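PDB 3KBQ: protein Ta0487 from Thermoplasma acidophilum, which is of unknown function but belongs to the CinA family, this chain being a piece of the protein that spans its probable molybdopterin-binding domain. Local coordinates for residues F31-Y34 and Q38-R41. Residues are numbered along the deposited sequence; the frame is centred on the assembly and turned at random.
Sequences FLTY and QVRR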
loop_
_atom_site.group_PDB
_atom_site.type_symbol
_atom_site.label_atom_id
_atom_site.label_comp_id
_atom_site.label_asym_id
_atom_site.label_seq_id
_atom_site.Cartn_x
_atom_site.Cartn_y
_atom_site.Cartn_z
ATOM N N PHE B 31 6.254 -3.981 -13.908
ATOM C CA PHE B 31 5.640 -3.942 -15.243
ATOM C C PHE B 31 5.436 -2.493 -15.673
ATOM O O PHE B 31 5.807 -2.135 -16.779
ATOM C CB PHE B 31 4.318 -4.719 -15.253
ATOM C CG PHE B 31 3.593 -4.718 -16.602
ATOM C CD1 PHE B 31 3.815 -5.730 -17.527
ATOM C CD2 PHE B 31 2.650 -3.735 -16.907
ATOM C CE1 PHE B 31 3.136 -5.736 -18.779
ATOM C CE2 PHE B 31 1.967 -3.743 -18.160
ATOM C CZ PHE B 31 2.228 -4.750 -19.079
ATOM N N LEU B 32 4.888 -1.670 -14.773
ATOM C CA LEU B 32 4.596 -0.261 -15.106
ATOM C C LEU B 32 5.888 0.546 -15.292
ATOM O O LEU B 32 5.998 1.320 -16.254
ATOM C CB LEU B 32 3.735 0.395 -14.028
ATOM C CG LEU B 32 2.357 -0.271 -13.868
ATOM C CD1 LEU B 32 1.658 0.255 -12.644
ATOM C CD2 LEU B 32 1.583 0.004 -15.155
ATOM N N THR B 33 6.829 0.364 -14.369
ATOM C CA THR B 33 8.182 0.950 -14.481
ATOM C C THR B 33 8.847 0.600 -15.803
ATOM O O THR B 33 9.437 1.481 -16.490
ATOM C CB THR B 33 9.108 0.516 -13.305
ATOM O OG1 THR B 33 8.515 0.915 -12.084
ATOM C CG2 THR B 33 10.540 1.205 -13.381
ATOM N N TYR B 34 8.770 -0.676 -16.153
ATOM C CA TYR B 34 9.327 -1.175 -17.384
ATOM C C TYR B 34 8.725 -0.433 -18.577
ATOM O O TYR B 34 9.444 -0.172 -19.545
ATOM C CB TYR B 34 9.056 -2.673 -17.556
ATOM C CG TYR B 34 9.743 -3.320 -18.760
ATOM C CD1 TYR B 34 11.089 -3.731 -18.707
ATOM C CD2 TYR B 34 9.036 -3.531 -19.950
ATOM C CE1 TYR B 34 11.715 -4.342 -19.831
ATOM C CE2 TYR B 34 9.666 -4.102 -21.097
ATOM C CZ TYR B 34 10.980 -4.519 -21.014
ATOM O OH TYR B 34 11.541 -5.121 -22.118
ATOM N N GLN B 38 5.947 6.400 -13.993
ATOM C CA GLN B 38 6.348 6.621 -12.619
ATOM C C GLN B 38 5.297 6.058 -11.645
ATOM O O GLN B 38 4.135 6.514 -11.605
ATOM C CB GLN B 38 6.625 8.119 -12.326
ATOM C CG GLN B 38 6.856 8.332 -10.792
ATOM C CD GLN B 38 7.286 9.725 -10.424
ATOM O OE1 GLN B 38 6.472 10.673 -10.440
ATOM N NE2 GLN B 38 8.560 9.867 -10.036
ATOM N N VAL B 39 5.675 5.049 -10.859
ATOM C CA VAL B 39 4.701 4.495 -9.933
ATOM C C VAL B 39 4.686 5.390 -8.678
ATOM O O VAL B 39 5.636 5.474 -7.905
ATOM C CB VAL B 39 4.995 3.029 -9.573
ATOM C CG1 VAL B 39 3.900 2.466 -8.616
ATOM C CG2 VAL B 39 5.121 2.203 -10.860
ATOM N N ARG B 40 3.578 6.070 -8.487
ATOM C CA ARG B 40 3.572 7.164 -7.520
ATOM C C ARG B 40 3.194 6.723 -6.099
ATOM O O ARG B 40 3.878 7.123 -5.131
ATOM C CB ARG B 40 2.673 8.285 -8.005
ATOM C CG ARG B 40 2.791 9.442 -7.058
ATOM C CD ARG B 40 2.222 10.696 -7.585
ATOM N NE ARG B 40 1.959 11.640 -6.489
ATOM C CZ ARG B 40 1.314 12.789 -6.679
ATOM N NH1 ARG B 40 0.853 13.107 -7.915
ATOM N NH2 ARG B 40 1.120 13.607 -5.658
ATOM N N ARG B 41 2.090 5.968 -5.956
ATOM C CA ARG B 41 1.619 5.518 -4.637
ATOM C C ARG B 41 1.112 4.112 -4.771
ATOM O O ARG B 41 0.583 3.740 -5.851
ATOM C CB ARG B 41 0.468 6.393 -4.113
ATOM C CG ARG B 41 0.892 7.818 -3.759
ATOM C CD ARG B 41 -0.274 8.549 -3.159
ATOM N NE ARG B 41 0.088 9.931 -2.941
ATOM C CZ ARG B 41 -0.774 10.865 -2.544
ATOM N NH1 ARG B 41 -2.041 10.527 -2.285
ATOM N NH2 ARG B 41 -0.358 12.120 -2.381
HETATM O O HOH W 1 8.222 3.797 -11.655
#
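The last turn of helix 23-34 packs against the start of strand 38-45, with Thr33 and Val39 meeting just past the closest backbone approach, 6.2 Å from Thr33 CA to Gln38 CA. This is the alpha-to-beta return of a beta-alpha-beta crossover: the chain leaves strand 5-11, runs through the helix and comes back as the parallel neighbour of that strand, as the outermost strand of this chain's mixed sheet, which continues through Arg41 into an antiparallel strand of the second subunit. Val39 carries the strand's side of the contact, and its CG2 makes both of the close approaches to the helix. With this methyl anti to the carbonyl carbon and CG1 anti to the backbone N (chi1 -178°), CG2 reaches back to the helix, 3.9 Å from Leu32 CB and 3.8 Å from Thr33 OG1. Leu32 and Val39 both also rest on Val8 of strand 5-11, so the pair belongs to the hydrophobic layer between helix and sheet, while Leu16 of the second subunit packs on Val39. The Thr33 side chain crosses that of Val39 at about a right angle. Its hydroxyl is hydrogen-bonded to Gly29 O, one turn back along the helix, and it also joins the strand through solvent: a bridging water donates to Thr33 OG1 at 2.9 Å and accepts from Val39 N at 2.9 Å.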